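Acetyltransferase (Klebsiella pneumoniae, PDB 5XUN) probably transfers the acetyl group of acetyl-CoA to glycyl-tRNA(Gly), acting as the toxin of a type II toxin-antitoxin system. Local coordinates at residues 15-20 / 56-61; 43-48 / 62-67. The protein carries 1 engineered substitution. All coordinates share one frame; numbering follows the deposited sequence.

Contact 1 (15-20 / 56-61); sequences SYDITG and VPRLLG
The Y16 ring lies against P57 and L59: CD1 meets CG of P57 at 4.2 Å, while CD2 reaches CD1 of L59 at 4.1 Å. CG is anti to the carbonyl carbon (chi1 -57°), and the ring's edge faces O of P57, near the ring plane. The Y16 hydroxyl is held by E8 and by the backbone N of A11, so the polar end points back to strand 6-9. Next along the loop, I18 lies side by side with L59, its CG2 3.9 Å from CB of L59. L59 is buried, and helix 26-34 supplies L32 to both I18 and L59.

Between these apolar contacts the backbones meet in a single bridge. N of D17 donates to O of P57 at 2.9 Å, and N of L59 returns a bond to O of D17 at 3.0 Å. A water donates to O of L59 and weakly to O of D17, bordering the bridge.

The D17 carboxylate serves its own loop. OD1 takes N of T19 at 3.1 Å, nearly along its C-O axis, closing an Asx turn, and OG1 of T19 donates to its syn lone pair. OD2 stands 3.9 Å from CG of R58, and the carboxylate and guanidinium planes are 79° apart. With OD2 4.8 Å from NE of R58, and NH1 of R58 in a long, weak ion pair with D54, the opposite charges probably attract only modestly. Backbone bonds and apolar packing hold this surface loop to the start of strand 59-71, while the D17 carboxylate shapes the loop itself.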
# COMPACT_ATOMS: atom_id res chain seq x y z
N SER B 15 3.94 -24.73 7.16
CA SER B 15 4.35 -26.13 7.15
C SER B 15 5.21 -26.46 5.95
O SER B 15 5.06 -27.52 5.33
CB SER B 15 3.11 -27.02 7.20
OG SER B 15 3.46 -28.38 7.37
N TYR B 16 6.09 -25.55 5.56
CA TYR B 16 6.97 -25.76 4.42
C TYR B 16 8.25 -26.46 4.85
O TYR B 16 8.74 -26.28 5.96
CB TYR B 16 7.31 -24.44 3.73
CG TYR B 16 6.10 -23.68 3.28
CD1 TYR B 16 5.27 -24.20 2.29
CD2 TYR B 16 5.77 -22.45 3.84
CE1 TYR B 16 4.15 -23.52 1.87
CE2 TYR B 16 4.65 -21.76 3.42
CZ TYR B 16 3.84 -22.30 2.44
OH TYR B 16 2.72 -21.62 2.02
N ASP B 17 8.79 -27.27 3.94
CA ASP B 17 10.13 -27.82 4.09
C ASP B 17 11.12 -26.78 3.58
O ASP B 17 11.24 -26.58 2.37
CB ASP B 17 10.26 -29.14 3.33
CG ASP B 17 11.65 -29.78 3.47
OD1 ASP B 17 12.56 -29.17 4.08
OD2 ASP B 17 11.82 -30.91 2.98
N ILE B 18 11.81 -26.11 4.50
CA ILE B 18 12.80 -25.11 4.13
C ILE B 18 14.22 -25.56 4.43
O ILE B 18 15.17 -24.79 4.24
CB ILE B 18 12.50 -23.76 4.82
CG1 ILE B 18 12.62 -23.90 6.33
CG2 ILE B 18 11.11 -23.28 4.45
CD1 ILE B 18 12.75 -22.58 7.06
N THR B 19 14.40 -26.81 4.88
CA THR B 19 15.73 -27.28 5.26
C THR B 19 16.62 -27.37 4.02
O THR B 19 16.24 -27.98 3.01
CB THR B 19 15.64 -28.63 5.97
OG1 THR B 19 15.21 -29.64 5.04
CG2 THR B 19 14.67 -28.57 7.14
N GLY B 20 17.79 -26.76 4.09
CA GLY B 20 18.67 -26.73 2.95
C GLY B 20 18.42 -25.61 1.96
O GLY B 20 19.02 -25.62 0.88
N VAL B 56 4.88 -32.86 1.98
CA VAL B 56 5.29 -31.60 2.61
C VAL B 56 5.88 -30.73 1.51
O VAL B 56 6.97 -31.04 1.01
CB VAL B 56 6.29 -31.84 3.74
CG1 VAL B 56 6.57 -30.52 4.46
CG2 VAL B 56 5.77 -32.88 4.72
N PRO B 57 5.20 -29.67 1.09
CA PRO B 57 5.73 -28.85 0.01
C PRO B 57 7.06 -28.23 0.42
O PRO B 57 7.23 -27.73 1.53
CB PRO B 57 4.65 -27.78 -0.21
CG PRO B 57 3.74 -27.88 0.99
CD PRO B 57 3.82 -29.30 1.44
N ARG B 58 8.02 -28.31 -0.49
CA ARG B 58 9.32 -27.70 -0.29
C ARG B 58 9.29 -26.28 -0.82
O ARG B 58 8.69 -26.00 -1.86
CB ARG B 58 10.39 -28.52 -1.00
CG ARG B 58 10.38 -29.98 -0.55
CD ARG B 58 11.31 -30.86 -1.36
NE ARG B 58 12.55 -30.18 -1.73
CZ ARG B 58 12.90 -29.92 -2.98
NH1 ARG B 58 12.11 -30.27 -3.98
NH2 ARG B 58 14.05 -29.30 -3.23
N LEU B 59 9.91 -25.37 -0.08
CA LEU B 59 9.96 -23.97 -0.47
C LEU B 59 11.21 -23.77 -1.32
O LEU B 59 12.32 -24.03 -0.86
CB LEU B 59 9.94 -23.06 0.76
CG LEU B 59 9.75 -21.56 0.58
CD1 LEU B 59 8.94 -21.01 1.75
CD2 LEU B 59 11.08 -20.84 0.49
N LEU B 60 11.01 -23.34 -2.57
CA LEU B 60 12.11 -23.10 -3.49
C LEU B 60 12.32 -21.62 -3.80
O LEU B 60 13.29 -21.28 -4.49
CB LEU B 60 11.88 -23.87 -4.80
CG LEU B 60 12.06 -25.40 -4.78
CD1 LEU B 60 13.43 -25.78 -4.24
CD2 LEU B 60 10.96 -26.13 -4.02
N GLY B 61 11.45 -20.75 -3.31
CA GLY B 61 11.64 -19.32 -3.47
C GLY B 61 10.56 -18.58 -2.71
O GLY B 61 9.54 -19.16 -2.32
O HOH W 1 14.06 -25.71 0.66

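Contact 2 (43-48 / 62-67)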
# COMPACT_ATOMS: atom_id res chain seq x y z
N GLN B 43 2.04 -7.86 10.17
CA GLN B 43 1.55 -6.82 9.26
C GLN B 43 2.65 -5.85 8.85
O GLN B 43 2.38 -4.70 8.52
CB GLN B 43 0.37 -6.06 9.87
CG GLN B 43 -0.69 -6.96 10.45
CD GLN B 43 -1.21 -7.97 9.45
OE1 GLN B 43 -1.35 -7.67 8.26
NE2 GLN B 43 -1.51 -9.17 9.92
N ILE B 44 3.90 -6.31 8.90
CA ILE B 44 5.05 -5.56 8.40
C ILE B 44 5.28 -5.83 6.92
O ILE B 44 5.80 -4.98 6.19
CB ILE B 44 6.29 -5.94 9.24
CG1 ILE B 44 6.11 -5.52 10.70
CG2 ILE B 44 7.55 -5.29 8.71
CD1 ILE B 44 5.78 -4.06 10.88
N LEU B 45 4.89 -7.01 6.47
CA LEU B 45 5.04 -7.46 5.10
C LEU B 45 4.00 -8.54 4.90
O LEU B 45 3.40 -9.02 5.86
CB LEU B 45 6.45 -7.98 4.80
CG LEU B 45 6.98 -9.19 5.60
CD1 LEU B 45 6.50 -10.54 5.05
CD2 LEU B 45 8.49 -9.13 5.64
N ARG B 46 3.79 -8.92 3.64
CA ARG B 46 3.08 -10.14 3.31
C ARG B 46 3.98 -10.98 2.42
O ARG B 46 4.66 -10.46 1.52
CB ARG B 46 1.74 -9.85 2.62
CG ARG B 46 0.78 -9.06 3.50
CD ARG B 46 0.49 -9.77 4.82
NE ARG B 46 -0.55 -10.78 4.68
CZ ARG B 46 -1.00 -11.54 5.68
NH1 ARG B 46 -0.49 -11.40 6.89
NH2 ARG B 46 -1.94 -12.45 5.47
N GLY B 47 4.02 -12.28 2.70
CA GLY B 47 4.99 -13.19 2.10
C GLY B 47 4.33 -14.16 1.14
O GLY B 47 3.24 -14.66 1.40
N TYR B 48 5.04 -14.47 0.06
CA TYR B 48 4.58 -15.42 -0.94
C TYR B 48 5.69 -16.42 -1.17
O TYR B 48 6.88 -16.09 -1.08
CB TYR B 48 4.21 -14.71 -2.26
CG TYR B 48 3.06 -13.74 -2.11
CD1 TYR B 48 3.27 -12.48 -1.57
CD2 TYR B 48 1.77 -14.10 -2.49
CE1 TYR B 48 2.21 -11.59 -1.42
CE2 TYR B 48 0.70 -13.21 -2.33
CZ TYR B 48 0.94 -11.96 -1.80
OH TYR B 48 -0.10 -11.06 -1.64
N TYR B 62 10.79 -17.28 -2.50
CA TYR B 62 9.81 -16.48 -1.78
C TYR B 62 10.02 -15.01 -2.10
O TYR B 62 11.07 -14.61 -2.61
CB TYR B 62 9.91 -16.73 -0.27
CG TYR B 62 11.06 -16.02 0.42
CD1 TYR B 62 12.34 -16.58 0.48
CD2 TYR B 62 10.86 -14.80 1.05
CE1 TYR B 62 13.38 -15.92 1.12
CE2 TYR B 62 11.87 -14.15 1.68
CZ TYR B 62 13.14 -14.71 1.73
OH TYR B 62 14.14 -14.02 2.37
N TYR B 63 9.00 -14.20 -1.79
CA TYR B 63 9.14 -12.75 -1.87
C TYR B 63 8.21 -12.08 -0.86
O TYR B 63 7.26 -12.69 -0.37
CB TYR B 63 8.88 -12.22 -3.30
CG TYR B 63 7.45 -12.19 -3.79
CD1 TYR B 63 6.58 -11.16 -3.43
CD2 TYR B 63 6.97 -13.16 -4.66
CE1 TYR B 63 5.28 -11.11 -3.90
CE2 TYR B 63 5.67 -13.13 -5.14
CZ TYR B 63 4.83 -12.10 -4.76
OH TYR B 63 3.53 -12.05 -5.23
N THR B 64 8.49 -10.80 -0.56
CA THR B 64 7.70 -10.03 0.39
C THR B 64 7.30 -8.67 -0.19
O THR B 64 8.06 -8.05 -0.94
CB THR B 64 8.46 -9.79 1.72
OG1 THR B 64 9.51 -8.86 1.50
CG2 THR B 64 9.06 -11.08 2.24
N LEU B 65 6.12 -8.19 0.21
CA LEU B 65 5.58 -6.90 -0.22
C LEU B 65 5.18 -6.05 0.98
O LEU B 65 4.55 -6.55 1.91
CB LEU B 65 4.37 -7.08 -1.15
CG LEU B 65 4.65 -7.88 -2.42
CD1 LEU B 65 3.38 -8.16 -3.22
CD2 LEU B 65 5.66 -7.14 -3.26
N SER B 66 5.54 -4.77 0.95
CA SER B 66 5.15 -3.84 1.99
C SER B 66 4.72 -2.53 1.36
O SER B 66 5.30 -2.10 0.36
CB SER B 66 6.32 -3.57 2.96
OG SER B 66 6.85 -4.80 3.44
N GLY B 67 3.69 -1.90 1.93
CA GLY B 67 3.33 -0.56 1.50
C GLY B 67 4.42 0.44 1.83
O GLY B 67 5.06 0.37 2.88
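Y48 meets Y63 from its first side-chain carbon: CB sits over the face of the Y63 ring, toward its CE2-CZ rim, 3.8 Å from its centroid. CG, anti to the carbonyl carbon (chi1 -63°), is beside CZ and OH of Y63, 3.6 Å from CZ. CD1 closes to 3.4 Å from CE1 of Y63, and CD2 nears OH of Y63, which comes over the rim of the Y48 face. CE1 touches CD1 of L65 at 4.0 Å, the side chains crossing at about a right angle. The planes of Y48 and Y63 differ by 15°, but the rings are displaced, so little of one faces the other. The tip of Y48, its OH, bonds to O of A126 of the second subunit, whereas OH of Y63 bonds to H115 on helix 108-126.

Strands 46-51 and 59-71 form an antiparallel hairpin in the mixed sheet of the GNAT fold. R46 with L65 and Y48 with Y63 are hydrogen-bonded pairs, the latter joined from N of Y48 to O of Y63 at 2.9 Å. G47 and T64 are a non-hydrogen-bonded pair, their CA atoms 4.5 Å apart.

T64 points to the sheet face opposite Y48, Y63 and L65. There its CG2 meets CD1 of L45 at 3.8 Å, with L36 of helix 36-41 against both residues. The T64 side chain is about 8 Å from the bound acetyl coenzyme A.

From the N terminus the chain runs through strand 6-9 into the loop holding residues 15-20, then through helices 26-34 and 36-41 to residues 43-48. It turns back after strand 46-51 and reaches 56-61, where contact 1 closes a long loop containing both helices. Residues 62-67 follow directly on the same strand, and contact 2 closes the shorter hairpin. The four segments alternate, so the two closures cross. Their centres lie about 18 Å apart, and the segments join only by chain continuity. Strand 59-71 serves both: its start ties in the surface loop before helix 26-34, and its next part pairs with strand 46-51 inside the sheet.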